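Activated BY transcription factor SSRB (Salmonella enterica, PDB 2WNW) belongs to glycosyl hydrolase family 30 and combines a TIM-barrel domain with a beta-sandwich domain. Local coordinates at residues Tyr220-Leu225 and Met233-Trp238; Glu212-Ala217 and Glu256-Gly261; Val58-Met63 and Gln70-Tyr75. All blocks are in the same frame, centred on the assembly; numbering follows the deposited sequence.

Contact 1: Tyr220-Leu225 and Met233-Trp238; sequences YLRPRL and MEIYIW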
# COMPACT_ATOMS: atom_id res chain seq x y z
N TYR A 220 -6.80 -31.71 17.99
CA TYR A 220 -5.78 -32.74 18.16
C TYR A 220 -4.41 -32.27 18.63
O TYR A 220 -3.86 -32.84 19.58
CB TYR A 220 -5.64 -33.54 16.86
CG TYR A 220 -6.89 -34.33 16.55
CD1 TYR A 220 -8.00 -33.72 15.97
CD2 TYR A 220 -6.98 -35.69 16.87
CE1 TYR A 220 -9.18 -34.44 15.73
CE2 TYR A 220 -8.14 -36.41 16.63
CZ TYR A 220 -9.23 -35.79 16.06
OH TYR A 220 -10.38 -36.50 15.83
N LEU A 221 -3.84 -31.25 17.99
CA LEU A 221 -2.52 -30.78 18.40
C LEU A 221 -2.52 -30.07 19.75
O LEU A 221 -1.71 -30.38 20.62
CB LEU A 221 -1.92 -29.85 17.34
CG LEU A 221 -1.42 -30.52 16.06
CD1 LEU A 221 -0.88 -29.45 15.10
CD2 LEU A 221 -0.32 -31.52 16.40
N ARG A 222 -3.42 -29.11 19.93
CA ARG A 222 -3.48 -28.36 21.17
C ARG A 222 -3.52 -29.21 22.45
O ARG A 222 -2.67 -29.05 23.32
CB ARG A 222 -4.66 -27.37 21.15
CG ARG A 222 -4.34 -26.07 20.41
CD ARG A 222 -3.19 -25.34 21.09
NE ARG A 222 -2.79 -24.14 20.37
CZ ARG A 222 -1.59 -23.57 20.48
NH1 ARG A 222 -0.69 -24.09 21.30
NH2 ARG A 222 -1.29 -22.49 19.77
N PRO A 223 -4.49 -30.12 22.57
CA PRO A 223 -4.58 -30.97 23.77
C PRO A 223 -3.31 -31.77 24.04
O PRO A 223 -2.87 -31.91 25.18
CB PRO A 223 -5.77 -31.88 23.46
CG PRO A 223 -6.62 -31.03 22.58
CD PRO A 223 -5.60 -30.42 21.64
N ARG A 224 -2.70 -32.30 22.98
CA ARG A 224 -1.49 -33.09 23.13
C ARG A 224 -0.30 -32.22 23.52
O ARG A 224 0.47 -32.59 24.40
CB ARG A 224 -1.19 -33.85 21.83
CG ARG A 224 -2.21 -34.95 21.56
CD ARG A 224 -2.00 -35.66 20.23
NE ARG A 224 -2.91 -36.80 20.10
CZ ARG A 224 -4.23 -36.71 19.96
NH1 ARG A 224 -4.82 -35.52 19.92
NH2 ARG A 224 -4.97 -37.81 19.89
N LEU A 225 -0.17 -31.06 22.88
CA LEU A 225 0.93 -30.16 23.21
C LEU A 225 0.82 -29.76 24.67
O LEU A 225 1.82 -29.72 25.39
CB LEU A 225 0.86 -28.91 22.32
CG LEU A 225 1.20 -29.14 20.84
CD1 LEU A 225 0.75 -27.93 20.02
CD2 LEU A 225 2.69 -29.39 20.70
N MET A 233 3.62 -23.26 22.42
CA MET A 233 3.84 -23.52 21.00
C MET A 233 2.91 -22.66 20.14
O MET A 233 1.73 -22.52 20.45
CB MET A 233 3.56 -24.99 20.70
CG MET A 233 3.75 -25.40 19.24
SD MET A 233 5.49 -25.43 18.80
CE MET A 233 5.98 -27.04 19.45
N GLU A 234 3.44 -22.06 19.08
CA GLU A 234 2.60 -21.26 18.20
C GLU A 234 2.14 -22.17 17.07
O GLU A 234 2.89 -23.03 16.61
CB GLU A 234 3.37 -20.08 17.58
CG GLU A 234 3.92 -19.05 18.55
CD GLU A 234 4.42 -17.80 17.84
OE1 GLU A 234 4.76 -17.89 16.64
OE2 GLU A 234 4.49 -16.73 18.48
N ILE A 235 0.89 -22.00 16.63
CA ILE A 235 0.37 -22.79 15.53
C ILE A 235 -0.15 -21.86 14.44
O ILE A 235 -0.93 -20.95 14.71
CB ILE A 235 -0.77 -23.73 15.97
CG1 ILE A 235 -0.25 -24.76 16.98
CG2 ILE A 235 -1.36 -24.44 14.76
CD1 ILE A 235 -1.32 -25.73 17.48
N TYR A 236 0.32 -22.09 13.21
CA TYR A 236 -0.09 -21.29 12.06
C TYR A 236 -0.90 -22.15 11.09
O TYR A 236 -0.69 -23.36 11.00
CB TYR A 236 1.14 -20.75 11.32
CG TYR A 236 1.92 -19.71 12.09
CD1 TYR A 236 1.69 -18.35 11.87
CD2 TYR A 236 2.85 -20.08 13.05
CE1 TYR A 236 2.38 -17.38 12.60
CE2 TYR A 236 3.54 -19.12 13.79
CZ TYR A 236 3.30 -17.78 13.56
OH TYR A 236 3.98 -16.83 14.30
N ILE A 237 -1.83 -21.51 10.38
CA ILE A 237 -2.64 -22.20 9.39
C ILE A 237 -2.42 -21.53 8.03
O ILE A 237 -1.69 -20.55 7.93
CB ILE A 237 -4.15 -22.19 9.76
CG1 ILE A 237 -4.64 -20.76 9.95
CG2 ILE A 237 -4.38 -23.02 11.03
CD1 ILE A 237 -6.14 -20.67 10.17
N TRP A 238 -3.07 -22.08 7.00
CA TRP A 238 -2.97 -21.63 5.61
C TRP A 238 -1.65 -22.11 5.03
O TRP A 238 -1.61 -23.11 4.32
CB TRP A 238 -3.10 -20.10 5.47
CG TRP A 238 -3.11 -19.63 4.01
CD1 TRP A 238 -2.33 -18.64 3.47
CD2 TRP A 238 -3.94 -20.12 2.94
NE1 TRP A 238 -2.62 -18.49 2.13
CE2 TRP A 238 -3.60 -19.38 1.78
CE3 TRP A 238 -4.93 -21.11 2.85
CZ2 TRP A 238 -4.22 -19.61 0.55
CZ3 TRP A 238 -5.54 -21.33 1.62
CH2 TRP A 238 -5.19 -20.58 0.48
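CD1 of Ile-235 is the point on which the helical segment 220-225 closes over strand 234-238. The CD1 methyl of Leu-225 lies 3.9 Å from Ile-235 CD1, and CB of Leu-221, one turn earlier on the helix, approaches the same methyl more loosely. With CG1 anti to its own carbonyl carbon and the chain extended at chi2, Ile-235 presents this methyl to the helix. Leu-225 CD1 also rests on CG of Met-233, at 4.0 Å, the two side chains crossing at about a right angle.

Arg-222 borders this apolar patch. Its chain bends at chi2 (-61°), which brings the guanidinium back toward the strand. One face of the group then lies against Ile-235 CD1, the methyl being displaced toward the rim and 3.6 Å from NE of Arg-222. At the edge, the carbonyl oxygen of Met-233 lies in the guanidinium plane and is gripped end-on by two nitrogens: NH1 donates to Met-233 O at 3.0 Å and NH2 to the same atom at 3.1 Å. Both bonds are bent, with N-H...O angles of 147° and 142°, as expected when two donors share one acceptor. NE donates to Gly-261 O, so the planar group is fixed from a second direction and ties its helix to two other parts of the chain.

The axes of segments 220-225 and 234-238 run antiparallel, 10.7 Å apart at closest approach. This is one alpha-to-beta step of the (beta/alpha)8 barrel, with helix 210-227 outside the strand that follows it in the chain. Leu-178 of helix 167-183 touches both Leu-225 and Met-233, while the strand is hydrogen-bonded through its backbone to Gln-189 and Leu-191 on one flank and to Asn-263 and Gly-264 on the other.

Contact 2: Glu212-Ala217 and Glu256-Gly261; sequences EETAFA and EANYKG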
# COMPACT_ATOMS: atom_id res chain seq x y z
N GLU A 212 -11.12 -28.95 8.43
CA GLU A 212 -10.23 -30.05 8.80
C GLU A 212 -8.90 -29.57 9.36
O GLU A 212 -8.41 -30.11 10.36
CB GLU A 212 -9.99 -30.96 7.60
CG GLU A 212 -11.20 -31.79 7.22
CD GLU A 212 -11.12 -32.34 5.81
OE1 GLU A 212 -12.01 -33.13 5.44
OE2 GLU A 212 -10.17 -31.97 5.08
N GLU A 213 -8.31 -28.57 8.72
CA GLU A 213 -7.04 -28.04 9.16
C GLU A 213 -7.15 -27.45 10.56
O GLU A 213 -6.33 -27.75 11.44
CB GLU A 213 -6.54 -26.96 8.19
CG GLU A 213 -5.20 -26.35 8.59
CD GLU A 213 -4.98 -24.99 7.95
OE1 GLU A 213 -5.95 -24.20 7.89
OE2 GLU A 213 -3.84 -24.71 7.51
N THR A 214 -8.16 -26.62 10.78
CA THR A 214 -8.34 -26.00 12.09
C THR A 214 -8.71 -27.02 13.16
O THR A 214 -8.29 -26.90 14.30
CB THR A 214 -9.39 -24.86 12.05
OG1 THR A 214 -10.63 -25.36 11.54
CG2 THR A 214 -8.90 -23.71 11.16
N ALA A 215 -9.49 -28.03 12.79
CA ALA A 215 -9.87 -29.06 13.76
C ALA A 215 -8.61 -29.81 14.20
O ALA A 215 -8.45 -30.15 15.37
CB ALA A 215 -10.88 -30.03 13.15
N PHE A 216 -7.71 -30.07 13.25
CA PHE A 216 -6.49 -30.79 13.58
C PHE A 216 -5.64 -29.97 14.55
O PHE A 216 -5.06 -30.51 15.49
CB PHE A 216 -5.67 -31.09 12.32
CG PHE A 216 -4.50 -31.99 12.56
CD1 PHE A 216 -4.68 -33.36 12.75
CD2 PHE A 216 -3.21 -31.47 12.66
CE1 PHE A 216 -3.60 -34.20 13.03
CE2 PHE A 216 -2.13 -32.30 12.94
CZ PHE A 216 -2.32 -33.67 13.12
N ALA A 217 -5.58 -28.67 14.32
CA ALA A 217 -4.79 -27.79 15.18
C ALA A 217 -5.38 -27.66 16.58
O ALA A 217 -4.68 -27.83 17.58
CB ALA A 217 -4.67 -26.40 14.54
N GLU A 256 -14.94 -19.34 17.41
CA GLU A 256 -14.25 -18.86 18.61
C GLU A 256 -13.13 -19.78 19.08
O GLU A 256 -12.08 -19.31 19.54
CB GLU A 256 -15.26 -18.65 19.75
CG GLU A 256 -14.62 -18.27 21.08
CD GLU A 256 -15.63 -18.13 22.21
OE1 GLU A 256 -15.21 -17.99 23.38
OE2 GLU A 256 -16.85 -18.16 21.92
N ALA A 257 -13.35 -21.09 18.99
CA ALA A 257 -12.35 -22.06 19.41
C ALA A 257 -11.07 -21.94 18.58
O ALA A 257 -9.96 -22.07 19.10
CB ALA A 257 -12.91 -23.47 19.32
N ASN A 258 -11.24 -21.70 17.28
CA ASN A 258 -10.10 -21.56 16.39
C ASN A 258 -9.35 -20.28 16.70
O ASN A 258 -8.12 -20.25 16.72
CB ASN A 258 -10.55 -21.55 14.93
CG ASN A 258 -11.13 -22.87 14.49
OD1 ASN A 258 -10.87 -23.91 15.10
ND2 ASN A 258 -11.92 -22.84 13.42
N TYR A 259 -10.10 -19.20 16.93
CA TYR A 259 -9.49 -17.92 17.25
C TYR A 259 -8.59 -18.06 18.47
O TYR A 259 -7.48 -17.55 18.50
CB TYR A 259 -10.56 -16.86 17.51
CG TYR A 259 -9.96 -15.49 17.74
CD1 TYR A 259 -9.63 -14.67 16.66
CD2 TYR A 259 -9.64 -15.06 19.02
CE1 TYR A 259 -9.00 -13.44 16.86
CE2 TYR A 259 -9.01 -13.84 19.23
CZ TYR A 259 -8.69 -13.04 18.15
OH TYR A 259 -8.05 -11.84 18.36
N LYS A 260 -9.08 -18.77 19.49
CA LYS A 260 -8.32 -18.96 20.72
C LYS A 260 -7.13 -19.90 20.60
O LYS A 260 -6.12 -19.71 21.26
CB LYS A 260 -9.24 -19.46 21.84
CG LYS A 260 -10.27 -18.44 22.30
CD LYS A 260 -11.10 -18.98 23.46
CE LYS A 260 -12.06 -17.93 23.99
NZ LYS A 260 -12.86 -18.43 25.14
N GLY A 261 -7.25 -20.92 19.74
CA GLY A 261 -6.17 -21.88 19.63
C GLY A 261 -5.14 -21.71 18.52
O GLY A 261 -4.13 -22.40 18.52
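Thr-214 and Asn-258 meet almost at right angles where two helices of the TIM barrel's outer layer, 210-227 and 256-261, come side by side. Their CA atoms are 6.4 Å apart, the nearest such pair between segments 212-217 and 256-261. CB of Thr-214 is directed toward the facing helix and lies 3.5 Å from both OD1 and ND2 of Asn-258. The amide thus reaches the threonine at its branch point, with CG2 of Thr-214 a little farther from ND2 of Asn-258, at 3.9 Å. Both residues are buried, and the contact between the two segments rests on this one pair.

The polar ends of both side chains are engaged with their own surroundings. At chi1 55°, OG1 of Thr-214 sits between its backbone N and carbonyl carbon, folded back on the helix, where its main hydrogen-bond partner is the carbonyl oxygen of Val-210 in the preceding turn. In Asn-258, CG is anti to the carbonyl carbon (chi1 -67°), which carries the amide across to helix 210-227; its ND2 is hydrogen-bonded to Ala-252 O, at the end of helix 245-252. The asparagine therefore links the close of one helix to the next while it leans on Thr-214, and Val-218 of helix 210-227 also touches it. Between the two polar ends the separation is 3.4 Å, from Thr-214 OG1 to Asn-258 ND2, whereas OD1 of Asn-258 stands 3.9 Å from the same hydroxyl oxygen.

Contact 3: Val58-Met63 and Gln70-Tyr75; sequences VVFNSM and QFLSLY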
# COMPACT_ATOMS: atom_id res chain seq x y z
N VAL A 58 22.04 -32.54 3.29
CA VAL A 58 22.94 -33.42 2.54
C VAL A 58 24.04 -32.61 1.88
O VAL A 58 25.20 -33.03 1.84
CB VAL A 58 22.15 -34.23 1.48
CG1 VAL A 58 23.10 -34.87 0.48
CG2 VAL A 58 21.31 -35.31 2.17
N VAL A 59 23.69 -31.44 1.36
CA VAL A 59 24.68 -30.57 0.73
C VAL A 59 25.65 -30.07 1.79
O VAL A 59 26.86 -30.03 1.57
CB VAL A 59 23.99 -29.37 0.03
CG1 VAL A 59 25.04 -28.39 -0.50
CG2 VAL A 59 23.12 -29.88 -1.10
N PHE A 60 25.11 -29.69 2.94
CA PHE A 60 25.94 -29.21 4.05
C PHE A 60 26.92 -30.29 4.49
O PHE A 60 28.10 -30.02 4.70
CB PHE A 60 25.06 -28.83 5.24
CG PHE A 60 25.84 -28.52 6.49
CD1 PHE A 60 26.56 -27.34 6.60
CD2 PHE A 60 25.86 -29.42 7.55
CE1 PHE A 60 27.29 -27.05 7.76
CE2 PHE A 60 26.59 -29.14 8.71
CZ PHE A 60 27.30 -27.96 8.81
N ASN A 61 26.43 -31.51 4.64
CA ASN A 61 27.27 -32.62 5.06
C ASN A 61 28.41 -32.90 4.08
O ASN A 61 29.45 -33.42 4.46
CB ASN A 61 26.43 -33.90 5.23
CG ASN A 61 25.49 -33.84 6.42
OD1 ASN A 61 25.61 -32.99 7.30
ND2 ASN A 61 24.54 -34.77 6.47
N SER A 62 28.22 -32.53 2.81
CA SER A 62 29.24 -32.77 1.79
C SER A 62 30.33 -31.70 1.76
O SER A 62 31.30 -31.83 1.02
CB SER A 62 28.59 -32.86 0.41
OG SER A 62 28.22 -31.58 -0.07
N MET A 63 30.18 -30.65 2.57
CA MET A 63 31.17 -29.58 2.61
C MET A 63 32.38 -29.96 3.45
O MET A 63 32.27 -30.75 4.39
CB MET A 63 30.57 -28.31 3.22
CG MET A 63 29.31 -27.78 2.56
SD MET A 63 28.68 -26.38 3.49
CE MET A 63 28.13 -25.32 2.15
N GLN A 70 32.57 -21.66 7.47
CA GLN A 70 32.30 -20.42 6.74
C GLN A 70 30.80 -20.28 6.48
O GLN A 70 30.21 -19.21 6.69
CB GLN A 70 33.05 -20.40 5.41
CG GLN A 70 32.52 -19.37 4.42
CD GLN A 70 33.21 -19.42 3.07
OE1 GLN A 70 33.41 -20.49 2.50
NE2 GLN A 70 33.58 -18.25 2.54
N PHE A 71 30.18 -21.36 6.01
CA PHE A 71 28.75 -21.37 5.72
C PHE A 71 27.92 -20.98 6.94
O PHE A 71 27.07 -20.09 6.86
CB PHE A 71 28.32 -22.77 5.25
CG PHE A 71 26.83 -22.92 5.09
CD1 PHE A 71 26.17 -22.32 4.02
CD2 PHE A 71 26.09 -23.62 6.03
CE1 PHE A 71 24.78 -22.43 3.89
CE2 PHE A 71 24.70 -23.73 5.91
CZ PHE A 71 24.05 -23.13 4.84
N LEU A 72 28.17 -21.65 8.07
CA LEU A 72 27.42 -21.36 9.29
C LEU A 72 27.62 -19.94 9.82
O LEU A 72 26.67 -19.33 10.32
CB LEU A 72 27.77 -22.38 10.38
CG LEU A 72 27.34 -23.82 10.10
CD1 LEU A 72 27.83 -24.72 11.22
CD2 LEU A 72 25.82 -23.90 9.98
N SER A 73 28.84 -19.42 9.72
CA SER A 73 29.10 -18.06 10.20
C SER A 73 28.38 -17.03 9.34
O SER A 73 27.83 -16.05 9.86
CB SER A 73 30.61 -17.77 10.16
OG SER A 73 31.32 -18.65 11.01
N LEU A 74 28.38 -17.25 8.04
CA LEU A 74 27.73 -16.35 7.09
C LEU A 74 26.25 -16.16 7.39
O LEU A 74 25.71 -15.06 7.28
CB LEU A 74 27.90 -16.89 5.67
CG LEU A 74 28.84 -16.21 4.67
CD1 LEU A 74 29.78 -15.23 5.35
CD2 LEU A 74 29.60 -17.29 3.93
N TYR A 75 25.59 -17.26 7.75
CA TYR A 75 24.17 -17.24 8.02
C TYR A 75 23.77 -17.02 9.47
O TYR A 75 22.82 -16.29 9.75
CB TYR A 75 23.55 -18.56 7.55
CG TYR A 75 22.96 -18.56 6.16
CD1 TYR A 75 23.09 -19.68 5.33
CD2 TYR A 75 22.19 -17.48 5.70
CE1 TYR A 75 22.46 -19.73 4.09
CE2 TYR A 75 21.55 -17.53 4.45
CZ TYR A 75 21.69 -18.67 3.66
OH TYR A 75 21.03 -18.76 2.45
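The rings of Phe-60 and Phe-71 meet obliquely, with centroids 6.0 Å apart and planes at 47°. The nearest atoms are Phe-60 CD1 and Phe-71 CD2, 3.8 Å apart. CE1 of Phe-60 goes on to touch Leu-72 CG at 4.0 Å, so that ring reaches two successive residues of the facing helix. Met-63 makes a Met-aromatic contact with Phe-71: its SD is 4.9 Å from the ring centroid and oblique to the ring, while its CE methyl lies 4.0 Å from CG of Phe-71.

Both phenylalanines have CG anti to the backbone N (chi1 171° for Phe-60, 173° for Phe-71), which directs each ring toward the other helix. Met-63 is placed by the turn following helix 54-61, where its N donates to Phe-60 O and the hydroxyl of Ser-62 to Val-59 O.

The contact is the apolar seam of a helical hairpin, 54-61 and 65-76, joined by a short connection. Leu-126 of helix 124-133 touches both phenylalanines, and Leu-133 packs on Leu-72. Leu-334 of strand 332-336 touches Phe-60, Met-63 and Phe-71.

In the fold
All three contacts belong to the TIM-barrel part of the chain. Contact 3 closes before the others open, and contact 1 is nested inside the loop closed by contact 2. Contacts 1 and 2 share helix 210-227 and their centres are 8 Å apart. They also touch directly, through a probable hydrogen bond from the backbone N of Trp-238 to Glu-213, so one helix is tied both to the barrel strand it covers and to the outer helix 256-261. Contact 3 stands apart, its centre 31 Å from that of contact 1 and 38 Å from that of contact 2; it joins helices 54-61 and 65-76, early in the chain, on the opposite side of the chain's centre from contact 2.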